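Local coordinates for dTDP-4-dehydrorhamnose 3,5-epimerase (Bacillus anthracis str. Ames, PDB 3RYK), which catalyses epimerisation at C3 and C5 of the sugar ring of dTDP-4-dehydro-6-deoxyglucose, a step in the dTDP-L-rhamnose pathway, at residues 77-82 with 148-153; 104-109 with 180-185; 97-102 with 132-137; 70-75 with 154-159. All coordinates share one frame; numbering follows the deposited sequence.

Contact 1: residues 77-82 with 148-153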
loop_
_atom_site.group_PDB
_atom_site.type_symbol
_atom_site.label_atom_id
_atom_site.label_comp_id
_atom_site.label_asym_id
_atom_site.label_seq_id
_atom_site.Cartn_x
_atom_site.Cartn_y
_atom_site.Cartn_z
ATOM N N ALA A 77 -11.089 -12.026 7.332
ATOM C CA ALA A 77 -12.364 -11.647 7.917
ATOM C C ALA A 77 -12.488 -11.861 9.437
ATOM O O ALA A 77 -13.024 -11.006 10.142
ATOM C CB ALA A 77 -13.515 -12.369 7.186
ATOM N N GLU A 78 -11.958 -12.969 9.941
ATOM C CA GLU A 78 -12.063 -13.297 11.358
ATOM C C GLU A 78 -10.788 -13.100 12.160
ATOM O O GLU A 78 -9.695 -13.351 11.653
ATOM C CB GLU A 78 -12.467 -14.781 11.482
ATOM C CG GLU A 78 -13.972 -15.010 11.318
ATOM C CD GLU A 78 -14.363 -16.431 10.917
ATOM O OE1 GLU A 78 -14.660 -16.618 9.717
ATOM O OE2 GLU A 78 -14.336 -17.362 11.753
ATOM N N ALA A 79 -10.937 -12.637 13.405
ATOM C CA ALA A 79 -9.796 -12.463 14.307
ATOM C C ALA A 79 -9.252 -13.867 14.565
ATOM O O ALA A 79 -10.005 -14.847 14.530
ATOM C CB ALA A 79 -10.215 -11.857 15.620
ATOM N N GLY A 80 -7.962 -13.975 14.862
ATOM C CA GLY A 80 -7.355 -15.280 15.120
ATOM C C GLY A 80 -7.034 -16.089 13.873
ATOM O O GLY A 80 -6.938 -17.335 13.924
ATOM N N THR A 81 -6.899 -15.405 12.746
ATOM C CA THR A 81 -6.555 -16.044 11.494
ATOM C C THR A 81 -5.029 -16.028 11.434
ATOM O O THR A 81 -4.398 -14.991 11.652
ATOM C CB THR A 81 -7.116 -15.284 10.276
ATOM O OG1 THR A 81 -8.544 -15.229 10.362
ATOM C CG2 THR A 81 -6.694 -15.941 8.953
ATOM N N ILE A 82 -4.420 -17.178 11.191
ATOM C CA ILE A 82 -2.968 -17.255 11.084
ATOM C C ILE A 82 -2.513 -17.451 9.646
ATOM O O ILE A 82 -2.938 -18.392 8.959
ATOM C CB ILE A 82 -2.323 -18.300 12.026
ATOM C CG1 ILE A 82 -2.276 -17.752 13.454
ATOM C CG2 ILE A 82 -0.887 -18.581 11.626
ATOM C CD1 ILE A 82 -1.581 -18.658 14.442
ATOM N N LEU A 148 -5.626 -9.876 15.214
ATOM C CA LEU A 148 -6.157 -9.715 16.559
ATOM C C LEU A 148 -7.614 -9.259 16.655
ATOM O O LEU A 148 -8.222 -9.341 17.728
ATOM C CB LEU A 148 -5.268 -8.691 17.294
ATOM C CG LEU A 148 -3.760 -8.985 17.333
ATOM C CD1 LEU A 148 -3.087 -7.857 18.204
ATOM C CD2 LEU A 148 -3.392 -10.369 17.868
ATOM N N VAL A 149 -8.168 -8.778 15.553
ATOM C CA VAL A 149 -9.545 -8.298 15.509
ATOM C C VAL A 149 -10.098 -8.603 14.138
ATOM O O VAL A 149 -9.320 -8.783 13.205
ATOM C CB VAL A 149 -9.603 -6.763 15.718
ATOM C CG1 VAL A 149 -9.182 -6.424 17.125
ATOM C CG2 VAL A 149 -8.740 -6.043 14.671
ATOM N N PRO A 150 -11.426 -8.630 13.992
ATOM C CA PRO A 150 -11.987 -8.915 12.665
ATOM C C PRO A 150 -11.609 -7.875 11.619
ATOM O O PRO A 150 -11.201 -6.737 11.947
ATOM C CB PRO A 150 -13.506 -8.853 12.888
ATOM C CG PRO A 150 -13.711 -8.935 14.347
ATOM C CD PRO A 150 -12.457 -8.535 15.036
ATOM N N HIS A 151 -11.765 -8.276 10.370
ATOM C CA HIS A 151 -11.491 -7.434 9.215
ATOM C C HIS A 151 -10.121 -6.766 9.233
ATOM O O HIS A 151 -10.034 -5.536 9.174
ATOM C CB HIS A 151 -12.590 -6.370 9.059
ATOM C CG HIS A 151 -13.978 -6.933 8.994
ATOM N ND1 HIS A 151 -14.511 -7.480 7.844
ATOM C CD2 HIS A 151 -14.954 -7.004 9.930
ATOM C CE1 HIS A 151 -15.748 -7.881 8.081
ATOM N NE2 HIS A 151 -16.043 -7.604 9.339
ATOM N N THR A 152 -9.070 -7.577 9.350
ATOM C CA THR A 152 -7.697 -7.097 9.349
ATOM C C THR A 152 -7.128 -7.216 7.939
ATOM O O THR A 152 -7.267 -8.267 7.253
ATOM C CB THR A 152 -6.825 -7.803 10.408
ATOM O OG1 THR A 152 -7.248 -7.383 11.715
ATOM C CG2 THR A 152 -5.346 -7.482 10.252
ATOM N N ILE A 153 -6.507 -6.119 7.503
ATOM C CA ILE A 153 -5.885 -6.004 6.189
ATOM C C ILE A 153 -4.393 -5.702 6.347
ATOM O O ILE A 153 -4.005 -4.667 6.930
ATOM C CB ILE A 153 -6.533 -4.876 5.359
ATOM C CG1 ILE A 153 -8.043 -5.076 5.233
ATOM C CG2 ILE A 153 -5.892 -4.787 3.972
ATOM C CD1 ILE A 153 -8.759 -3.937 4.501
#

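Contact 2: residues 104-109 with 180-185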
loop_
_atom_site.group_PDB
_atom_site.type_symbol
_atom_site.label_atom_id
_atom_site.label_comp_id
_atom_site.label_asym_id
_atom_site.label_seq_id
_atom_site.Cartn_x
_atom_site.Cartn_y
_atom_site.Cartn_z
ATOM N N ALA A 104 -5.264 -5.001 13.353
ATOM C CA ALA A 104 -3.994 -5.202 14.025
ATOM C C ALA A 104 -3.630 -6.672 13.997
ATOM O O ALA A 104 -4.525 -7.519 13.958
ATOM C CB ALA A 104 -4.097 -4.714 15.455
ATOM N N ILE A 105 -2.321 -6.941 14.016
ATOM C CA ILE A 105 -1.776 -8.283 13.999
ATOM C C ILE A 105 -0.588 -8.433 14.940
ATOM O O ILE A 105 0.041 -7.445 15.337
ATOM C CB ILE A 105 -1.239 -8.638 12.566
ATOM C CG1 ILE A 105 0.059 -7.855 12.232
ATOM C CG2 ILE A 105 -2.300 -8.433 11.524
ATOM C CD1 ILE A 105 0.553 -8.008 10.787
ATOM N N TYR A 106 -0.336 -9.672 15.324
ATOM C CA TYR A 106 0.810 -10.065 16.145
ATOM C C TYR A 106 1.638 -10.768 15.099
ATOM O O TYR A 106 1.266 -11.855 14.651
ATOM C CB TYR A 106 0.425 -10.957 17.311
ATOM C CG TYR A 106 1.583 -11.644 18.031
ATOM C CD1 TYR A 106 2.433 -10.950 18.881
ATOM C CD2 TYR A 106 1.770 -13.021 17.913
ATOM C CE1 TYR A 106 3.471 -11.605 19.553
ATOM C CE2 TYR A 106 2.799 -13.693 18.593
ATOM C CZ TYR A 106 3.648 -12.987 19.407
ATOM O OH TYR A 106 4.662 -13.672 20.074
ATOM N N ASP A 107 2.736 -10.144 14.690
ATOM C CA ASP A 107 3.610 -10.662 13.668
ATOM C C ASP A 107 4.880 -11.276 14.230
ATOM O O ASP A 107 5.557 -10.684 15.079
ATOM C CB ASP A 107 3.891 -9.508 12.717
ATOM C CG ASP A 107 4.610 -9.931 11.473
ATOM O OD1 ASP A 107 5.727 -10.497 11.532
ATOM O OD2 ASP A 107 4.039 -9.644 10.405
ATOM N N VAL A 108 5.219 -12.461 13.730
ATOM C CA VAL A 108 6.388 -13.165 14.195
ATOM C C VAL A 108 7.368 -13.410 13.057
ATOM O O VAL A 108 6.953 -13.641 11.914
ATOM C CB VAL A 108 6.009 -14.569 14.732
ATOM C CG1 VAL A 108 7.277 -15.430 15.012
ATOM C CG2 VAL A 108 5.113 -14.465 15.964
ATOM N N ILE A 109 8.654 -13.321 13.376
ATOM C CA ILE A 109 9.703 -13.583 12.402
ATOM C C ILE A 109 10.668 -14.514 13.106
ATOM O O ILE A 109 10.879 -14.389 14.312
ATOM C CB ILE A 109 10.426 -12.319 11.802
ATOM C CG1 ILE A 109 11.316 -11.605 12.817
ATOM C CG2 ILE A 109 9.409 -11.367 11.180
ATOM C CD1 ILE A 109 12.006 -10.394 12.231
ATOM N N PRO A 180 4.169 -17.954 21.489
ATOM C CA PRO A 180 2.982 -17.670 22.298
ATOM C C PRO A 180 1.848 -17.000 21.506
ATOM O O PRO A 180 1.439 -15.879 21.815
ATOM C CB PRO A 180 3.532 -16.704 23.350
ATOM C CG PRO A 180 4.535 -15.946 22.601
ATOM C CD PRO A 180 5.222 -16.955 21.746
ATOM N N TRP A 181 1.304 -17.687 20.510
ATOM C CA TRP A 181 0.235 -17.103 19.719
ATOM C C TRP A 181 -0.942 -16.720 20.592
ATOM O O TRP A 181 -1.295 -17.459 21.517
ATOM C CB TRP A 181 -0.255 -18.065 18.630
ATOM C CG TRP A 181 0.765 -18.440 17.656
ATOM C CD1 TRP A 181 1.450 -19.617 17.597
ATOM C CD2 TRP A 181 1.271 -17.625 16.603
ATOM N NE1 TRP A 181 2.326 -19.598 16.549
ATOM C CE2 TRP A 181 2.244 -18.384 15.922
ATOM C CE3 TRP A 181 0.986 -16.331 16.153
ATOM C CZ2 TRP A 181 2.944 -17.889 14.822
ATOM C CZ3 TRP A 181 1.690 -15.841 15.056
ATOM C CH2 TRP A 181 2.660 -16.622 14.406
ATOM N N PRO A 182 -1.573 -15.566 20.302
ATOM C CA PRO A 182 -2.722 -15.088 21.079
ATOM C C PRO A 182 -4.044 -15.771 20.699
ATOM O O PRO A 182 -5.116 -15.161 20.779
ATOM C CB PRO A 182 -2.758 -13.612 20.709
ATOM C CG PRO A 182 -2.276 -13.594 19.321
ATOM C CD PRO A 182 -1.165 -14.571 19.294
ATOM N N VAL A 183 -3.981 -17.041 20.308
ATOM C CA VAL A 183 -5.165 -17.776 19.915
ATOM C C VAL A 183 -4.891 -19.242 20.202
ATOM O O VAL A 183 -3.746 -19.673 20.183
ATOM C CB VAL A 183 -5.477 -17.568 18.403
ATOM C CG1 VAL A 183 -4.284 -17.968 17.551
ATOM C CG2 VAL A 183 -6.737 -18.310 17.989
ATOM N N THR A 184 -5.951 -19.978 20.532
ATOM C CA THR A 184 -5.866 -21.405 20.843
ATOM C C THR A 184 -6.170 -22.291 19.640
ATOM O O THR A 184 -5.469 -23.290 19.398
ATOM C CB THR A 184 -6.821 -21.754 22.021
ATOM O OG1 THR A 184 -6.318 -21.157 23.226
ATOM C CG2 THR A 184 -6.956 -23.269 22.247
ATOM N N SER A 185 -7.209 -21.923 18.900
ATOM C CA SER A 185 -7.640 -22.676 17.718
ATOM C C SER A 185 -7.599 -21.741 16.515
ATOM O O SER A 185 -8.646 -21.336 16.017
ATOM C CB SER A 185 -9.065 -23.185 17.947
ATOM O OG SER A 185 -9.144 -23.973 19.129
#

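Contact 3: residues 97-102 with 132-137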
loop_
_atom_site.group_PDB
_atom_site.type_symbol
_atom_site.label_atom_id
_atom_site.label_comp_id
_atom_site.label_asym_id
_atom_site.label_seq_id
_atom_site.Cartn_x
_atom_site.Cartn_y
_atom_site.Cartn_z
ATOM N N LEU A 97 8.450 -6.265 3.576
ATOM C CA LEU A 97 8.251 -5.009 4.343
ATOM C C LEU A 97 6.747 -4.996 4.551
ATOM O O LEU A 97 5.984 -4.739 3.628
ATOM C CB LEU A 97 8.774 -3.810 3.568
ATOM C CG LEU A 97 8.771 -2.425 4.223
ATOM C CD1 LEU A 97 9.635 -2.404 5.470
ATOM C CD2 LEU A 97 9.322 -1.476 3.185
ATOM N N ILE A 98 6.339 -5.271 5.783
ATOM C CA ILE A 98 4.942 -5.388 6.135
ATOM C C ILE A 98 4.349 -4.299 7.006
ATOM O O ILE A 98 5.003 -3.791 7.907
ATOM C CB ILE A 98 4.736 -6.702 6.938
ATOM C CG1 ILE A 98 5.211 -7.962 6.176
ATOM C CG2 ILE A 98 3.266 -6.876 7.338
ATOM C CD1 ILE A 98 6.624 -8.412 6.443
ATOM N N GLN A 99 3.093 -3.974 6.719
ATOM C CA GLN A 99 2.329 -2.991 7.474
ATOM C C GLN A 99 0.863 -3.417 7.500
ATOM O O GLN A 99 0.400 -4.226 6.668
ATOM C CB GLN A 99 2.427 -1.578 6.911
ATOM C CG GLN A 99 1.850 -1.387 5.536
ATOM C CD GLN A 99 1.845 0.062 5.096
ATOM O OE1 GLN A 99 1.858 0.974 5.923
ATOM N NE2 GLN A 99 1.778 0.280 3.796
ATOM N N VAL A 100 0.144 -2.858 8.464
ATOM C CA VAL A 100 -1.276 -3.129 8.658
ATOM C C VAL A 100 -2.057 -1.872 8.293
ATOM O O VAL A 100 -1.813 -0.776 8.848
ATOM C CB VAL A 100 -1.558 -3.569 10.101
ATOM C CG1 VAL A 100 -3.048 -3.721 10.323
ATOM C CG2 VAL A 100 -0.797 -4.875 10.416
ATOM N N MET A 101 -3.018 -2.026 7.384
ATOM C CA MET A 101 -3.837 -0.900 6.918
ATOM C C MET A 101 -5.163 -0.768 7.660
ATOM O O MET A 101 -5.731 0.338 7.770
ATOM C CB MET A 101 -4.068 -1.028 5.408
ATOM C CG MET A 101 -2.748 -1.196 4.608
ATOM S SD MET A 101 -1.492 0.081 4.903
ATOM C CE MET A 101 -2.383 1.542 4.348
ATOM N N GLN A 102 -5.666 -1.901 8.136
ATOM C CA GLN A 102 -6.898 -1.963 8.874
ATOM C C GLN A 102 -6.736 -3.088 9.883
ATOM O O GLN A 102 -6.272 -4.179 9.532
ATOM C CB GLN A 102 -8.090 -2.197 7.946
ATOM C CG GLN A 102 -9.411 -2.214 8.679
ATOM C CD GLN A 102 -10.635 -2.298 7.770
ATOM O OE1 GLN A 102 -10.605 -1.904 6.602
ATOM N NE2 GLN A 102 -11.738 -2.767 8.332
ATOM N N HIS A 132 0.787 2.425 12.726
ATOM C CA HIS A 132 1.356 2.575 11.392
ATOM C C HIS A 132 2.759 1.961 11.268
ATOM O O HIS A 132 3.518 2.304 10.338
ATOM C CB HIS A 132 1.442 4.069 11.006
ATOM C CG HIS A 132 0.158 4.818 11.193
ATOM N ND1 HIS A 132 -0.869 4.787 10.272
ATOM C CD2 HIS A 132 -0.254 5.635 12.191
ATOM C CE1 HIS A 132 -1.867 5.535 10.714
ATOM N NE2 HIS A 132 -1.517 6.057 11.877
ATOM N N ARG A 133 3.097 1.037 12.169
ATOM C CA ARG A 133 4.410 0.427 12.169
ATOM C C ARG A 133 4.627 -0.537 11.052
ATOM O O ARG A 133 3.670 -1.095 10.524
ATOM C CB ARG A 133 4.759 -0.183 13.534
ATOM C CG ARG A 133 4.974 0.898 14.608
ATOM C CD ARG A 133 5.352 0.325 15.950
ATOM N NE ARG A 133 5.592 1.431 16.904
ATOM C CZ ARG A 133 6.043 1.263 18.146
ATOM N NH1 ARG A 133 6.311 0.056 18.621
ATOM N NH2 ARG A 133 6.266 2.321 18.926
ATOM N N GLN A 134 5.889 -0.680 10.669
ATOM C CA GLN A 134 6.258 -1.577 9.588
ATOM C C GLN A 134 7.398 -2.451 10.053
ATOM O O GLN A 134 8.121 -2.115 10.972
ATOM C CB GLN A 134 6.645 -0.789 8.336
ATOM C CG GLN A 134 5.576 0.234 7.919
ATOM C CD GLN A 134 5.802 0.855 6.549
ATOM O OE1 GLN A 134 6.591 0.363 5.735
ATOM N NE2 GLN A 134 5.083 1.933 6.278
ATOM N N LEU A 135 7.507 -3.625 9.454
ATOM C CA LEU A 135 8.568 -4.546 9.811
ATOM C C LEU A 135 9.310 -4.943 8.543
ATOM O O LEU A 135 8.681 -5.333 7.553
ATOM C CB LEU A 135 7.982 -5.784 10.483
ATOM C CG LEU A 135 8.981 -6.828 10.960
ATOM C CD1 LEU A 135 9.882 -6.275 12.055
ATOM C CD2 LEU A 135 8.227 -8.055 11.462
ATOM N N LEU A 136 10.637 -4.816 8.568
ATOM C CA LEU A 136 11.490 -5.165 7.449
ATOM C C LEU A 136 11.969 -6.568 7.820
ATOM O O LEU A 136 12.677 -6.744 8.813
ATOM C CB LEU A 136 12.660 -4.176 7.301
ATOM C CG LEU A 136 13.606 -4.322 6.090
ATOM C CD1 LEU A 136 14.420 -5.625 6.096
ATOM C CD2 LEU A 136 12.822 -4.177 4.802
ATOM N N VAL A 137 11.517 -7.566 7.054
ATOM C CA VAL A 137 11.876 -8.956 7.273
ATOM C C VAL A 137 12.964 -9.316 6.243
ATOM O O VAL A 137 12.686 -9.399 5.037
ATOM C CB VAL A 137 10.678 -9.904 7.074
ATOM C CG1 VAL A 137 11.033 -11.301 7.569
ATOM C CG2 VAL A 137 9.443 -9.394 7.812
HETATM O O HOH W 1 2.783 2.757 7.892
HETATM O O HOH W 2 1.137 -0.910 10.293
#

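Contact 4: residues 70-75 with 154-159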
loop_
_atom_site.group_PDB
_atom_site.type_symbol
_atom_site.label_atom_id
_atom_site.label_comp_id
_atom_site.label_asym_id
_atom_site.label_seq_id
_atom_site.Cartn_x
_atom_site.Cartn_y
_atom_site.Cartn_z
ATOM N N GLN A 70 6.751 -6.114 -6.008
ATOM C CA GLN A 70 5.376 -6.507 -5.852
ATOM C C GLN A 70 4.825 -6.091 -4.492
ATOM O O GLN A 70 5.573 -6.011 -3.514
ATOM C CB GLN A 70 5.352 -8.019 -6.047
ATOM C CG GLN A 70 4.080 -8.711 -5.876
ATOM C CD GLN A 70 4.258 -10.195 -6.037
ATOM O OE1 GLN A 70 5.035 -10.666 -6.874
ATOM N NE2 GLN A 70 3.535 -10.942 -5.242
ATOM N N ASP A 71 3.540 -5.759 -4.468
ATOM C CA ASP A 71 2.807 -5.368 -3.252
ATOM C C ASP A 71 1.660 -6.356 -3.156
ATOM O O ASP A 71 0.888 -6.513 -4.112
ATOM C CB ASP A 71 2.180 -3.963 -3.277
ATOM C CG ASP A 71 3.197 -2.827 -3.366
ATOM O OD1 ASP A 71 4.408 -3.089 -3.495
ATOM O OD2 ASP A 71 2.750 -1.646 -3.319
ATOM N N ASN A 72 1.552 -6.993 -2.001
ATOM C CA ASN A 72 0.532 -7.976 -1.706
ATOM C C ASN A 72 -0.398 -7.446 -0.617
ATOM O O ASN A 72 0.052 -6.724 0.273
ATOM C CB ASN A 72 1.233 -9.250 -1.210
ATOM C CG ASN A 72 2.202 -9.821 -2.238
ATOM O OD1 ASN A 72 1.922 -9.817 -3.429
ATOM N ND2 ASN A 72 3.339 -10.343 -1.765
ATOM N N VAL A 73 -1.681 -7.787 -0.697
ATOM C CA VAL A 73 -2.681 -7.382 0.296
ATOM C C VAL A 73 -3.416 -8.633 0.771
ATOM O O VAL A 73 -4.010 -9.354 -0.036
ATOM C CB VAL A 73 -3.689 -6.338 -0.243
ATOM C CG1 VAL A 73 -4.774 -6.041 0.797
ATOM C CG2 VAL A 73 -2.944 -5.053 -0.643
ATOM N N SER A 74 -3.331 -8.877 2.077
ATOM C CA SER A 74 -3.953 -9.996 2.760
ATOM C C SER A 74 -5.138 -9.522 3.599
ATOM O O SER A 74 -4.964 -8.706 4.498
ATOM C CB SER A 74 -2.917 -10.675 3.662
ATOM O OG SER A 74 -3.499 -11.628 4.525
ATOM N N TYR A 75 -6.336 -10.005 3.277
ATOM C CA TYR A 75 -7.552 -9.678 4.017
ATOM C C TYR A 75 -7.971 -10.934 4.770
ATOM O O TYR A 75 -8.000 -12.042 4.177
ATOM C CB TYR A 75 -8.712 -9.154 3.136
ATOM C CG TYR A 75 -10.039 -9.152 3.890
ATOM C CD1 TYR A 75 -10.382 -8.144 4.797
ATOM C CD2 TYR A 75 -10.943 -10.184 3.704
ATOM C CE1 TYR A 75 -11.615 -8.183 5.503
ATOM C CE2 TYR A 75 -12.159 -10.238 4.388
ATOM C CZ TYR A 75 -12.502 -9.261 5.275
ATOM O OH TYR A 75 -13.722 -9.387 5.919
ATOM N N VAL A 154 -3.570 -6.601 5.822
ATOM C CA VAL A 154 -2.132 -6.484 5.881
ATOM C C VAL A 154 -1.603 -6.297 4.469
ATOM O O VAL A 154 -2.059 -6.939 3.514
ATOM C CB VAL A 154 -1.498 -7.750 6.476
ATOM C CG1 VAL A 154 0.011 -7.609 6.553
ATOM C CG2 VAL A 154 -2.076 -8.046 7.842
ATOM N N MET A 155 -0.643 -5.400 4.333
ATOM C CA MET A 155 -0.033 -5.126 3.055
ATOM C C MET A 155 1.452 -5.342 3.211
ATOM O O MET A 155 2.028 -4.983 4.239
ATOM C CB MET A 155 -0.277 -3.676 2.632
ATOM C CG MET A 155 0.390 -3.307 1.319
ATOM S SD MET A 155 0.267 -1.563 0.892
ATOM C CE MET A 155 -1.497 -1.352 0.712
ATOM N N TYR A 156 2.081 -5.951 2.216
ATOM C CA TYR A 156 3.515 -6.146 2.299
ATOM C C TYR A 156 4.158 -6.228 0.937
ATOM O O TYR A 156 3.599 -6.815 0.017
ATOM C CB TYR A 156 3.914 -7.308 3.197
ATOM C CG TYR A 156 3.530 -8.687 2.739
ATOM C CD1 TYR A 156 4.463 -9.505 2.107
ATOM C CD2 TYR A 156 2.256 -9.182 2.973
ATOM C CE1 TYR A 156 4.120 -10.787 1.697
ATOM C CE2 TYR A 156 1.909 -10.441 2.578
ATOM C CZ TYR A 156 2.849 -11.238 1.945
ATOM O OH TYR A 156 2.486 -12.498 1.548
ATOM N N LYS A 157 5.325 -5.599 0.838
ATOM C CA LYS A 157 6.090 -5.555 -0.382
ATOM C C LYS A 157 7.121 -6.671 -0.358
ATOM O O LYS A 157 7.527 -7.120 0.707
ATOM C CB LYS A 157 6.836 -4.233 -0.489
ATOM C CG LYS A 157 5.994 -2.989 -0.455
ATOM C CD LYS A 157 6.899 -1.758 -0.427
ATOM C CE LYS A 157 6.090 -0.483 -0.545
ATOM N NZ LYS A 157 5.097 -0.472 -1.655
ATOM N N VAL A 158 7.529 -7.122 -1.539
ATOM C CA VAL A 158 8.542 -8.170 -1.665
ATOM C C VAL A 158 9.492 -7.746 -2.786
ATOM O O VAL A 158 9.052 -7.174 -3.777
ATOM C CB VAL A 158 7.934 -9.578 -1.944
ATOM C CG1 VAL A 158 6.947 -9.962 -0.841
ATOM C CG2 VAL A 158 7.278 -9.637 -3.313
ATOM N N ASP A 159 10.789 -8.031 -2.639
ATOM C CA ASP A 159 11.788 -7.645 -3.662
ATOM C C ASP A 159 12.091 -8.729 -4.694
ATOM O O ASP A 159 13.010 -8.564 -5.512
ATOM C CB ASP A 159 13.105 -7.153 -3.049
ATOM C CG ASP A 159 13.859 -8.237 -2.302
ATOM O OD1 ASP A 159 15.083 -8.060 -2.099
ATOM O OD2 ASP A 159 13.258 -9.264 -1.933
#

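Contact 1: residues 77-82 with 148-153
Ala77 and His151 face each other across two irregular backbones, with Ala79 coming up against Val149 two residues further along. One hydrogen bond joins the pair: His151 N donates to Ala77 O at 3.0 Å, nearly straight at 169°. The donor stands well above the carbonyl plane rather than on a lone pair. His151 itself has a left-handed backbone conformation at the turn before strand 152-158. The same oxygen, Ala77 O, also meets Pro150 CA at 3.4 Å and lies over one face of the His151 imidazole.

The side-chain contact rests on Ala79, whose CB presses on the backbone at Val149 C, 3.6 Å away, and reaches the rim of the proline ring at Pro150 CD, 4.1 Å away. Each segment also braces itself: Thr81 OG1 donates to Glu78 O at 2.6 Å and Thr152 OG1 to Val149 O at 2.9 Å. The polar end of His151 is held by Tyr75, whose OH bonds to ND1. This is surface loop-to-loop packing in a jelly roll-like fold, joining the connection between strands 70-76 and 82-88 to the turn that leads into strand 152-158.

Contact 2: residues 104-109 with 180-185
Tyr106 carries its ring away from its own backbone N (chi1 168°), which sends it out from strand 104-111 toward the prolines and the indole of 180-185. Trp181 begins with its CB pointing away from that strand, yet chi1 of -61° sets CG opposite its carbonyl carbon, and the six-membered ring swings back to touch both Tyr106 and Val108.

The two aromatic rings are almost perpendicular, with planes at 89° and centroids 5.8 Å apart. Trp181 CE3 comes to the edge of the phenol ring, in its plane, and lies 3.8 Å from Tyr106 CD2. Next to it, Pro182 CD approaches the same Tyr106 CD2 at 3.6 Å, so one ring carbon meets both residues. At the far end of the phenol, Tyr106 OH lies against the Pro180 ring, 3.4 Å from its CG. Two residues along the strand, Val108 turns CG2 onto the outer corner of the indole, 3.6 Å from Trp181 CH2.

No hydrogen bond crosses the contact. It packs the loop between strand 167-169 and helix 190-193 onto one face of the five-stranded antiparallel sheet of this jelly roll-like fold. Pro182 also touches Cys146 and Leu148, while Trp122 lies beside both Tyr106 and Pro180. The indole is fixed from its other end as well: its ring meets that of Trp172, and Trp181 NE1 donates to Trp172 O.

Contact 3: residues 97-102 with 132-137
Where strand 97-100 parts from the chain entering strand 134-137, two waters fill the place of direct bonds between Gln99 or Val100 and residues 132-134. Water 2 accepts from Val100 N at 2.9 Å and has Arg133 O as an acceptor within 2.6 Å. Water 1 accepts from Gln134 NE2 at 2.9 Å and has Gln99 OE1 and His132 O as acceptors, so it ties both glutamine side chains to the loop backbone.

Elsewhere this is an antiparallel ladder within one sheet of the jelly roll-like fold, its strand axes 4.6 Å apart. Ile98 and Leu135 form the hydrogen-bonded pair, and the reciprocal bonds, Ile98 N to Leu135 O and Leu135 N to Ile98 O, both measure 2.9 Å. Leu97 and Leu136 follow as a non-hydrogen-bonded pair.

Gln99 and Gln134 run side by side in the same direction, their amide planes 44° apart. Gln99 has CG between its backbone N and carbonyl carbon (chi1 64°), which sets its chain beside that of Gln134. The Gln134 amide has a further partner, since NE2 also donates to Ser53 O, while its OE1 lies beside Leu97 CG. Beyond the ladder the chain turns a corner at Met101, which forms a classic beta bulge with Gln102 opposite Ile153. Across the interface, Met155 of the second subunit packs on Gln99 and Met101.

On the face bearing Leu97 and Leu136, the two leucines meet through their methyl groups, with Leu97 CD1 3.7 Å from Leu136 CD2.

Contact 4: residues 70-75 with 154-159
Lys157 NZ, drawn to carboxylates of both subunits, forms a salt bridge with Asp71 OD2 at 3.1 Å and a weak bond to the other oxygen, Asp71 OD1. Its strongest partner is Asp71 of the second subunit, and Tyr54 adds a cation-pi contact. The two lysine ammonium groups related across the interface lie close together, a proximity the paired aspartates would be expected to offset. Lys157 sends its chain out extended beside Asp71 and bends at the last torsion (chi4 -49°), bringing NZ onto the carboxylate.

The backbones form a regular antiparallel ladder. Its shortest bond runs from Ser74 N to Val154 O, 2.7 Å and almost straight at 171°. Asn72 N to Tyr156 O and Tyr156 N to Asn72 O both measure 2.9 Å. The Gln70 end is looser, with Gln70 N only weakly bonded to Val158 O. On the face bearing Gln70, Asn72 and Tyr156, Asn72 CB sits over the phenol ring in a CH-pi contact, 4.1 Å from the Tyr156 ring centroid. Gln70 NE2 donates in plane to a lone pair of Asn72 OD1 at 2.7 Å, which fixes the turn of the Asn72 amide.

The Tyr156 side chain is about 6 Å from the bound pyrophosphate. Strand 152-158 lies between strand 70-76 and strand 96-100, and strand 70-76 pairs on its other edge with an antiparallel strand of the second subunit, so the sheet continues through the dimer.

Contacts 3 and 4 are buried ladders of a single sheet, linked by probable hydrogen bonds from Met155 N to Gln99 O and from Lys157 N to Leu97 O. Both also touch the second subunit, contact 4 through charge and backbone pairing, contact 3 by packing. Contacts 1 and 2 lie at the surface: contact 1 joins two loops through one backbone bond and small side chains, contact 2 sets a loop on a strand of the five-stranded sheet through apolar packing of aromatic, proline and valine side chains. They adjoin at Leu148, which meets Ala104 and Pro182. Contact 1 shares strand 152-158 with contact 4, while Ile105 and Ile109 of contact 2 pack against Val100, Leu135 and Val137 of contact 3.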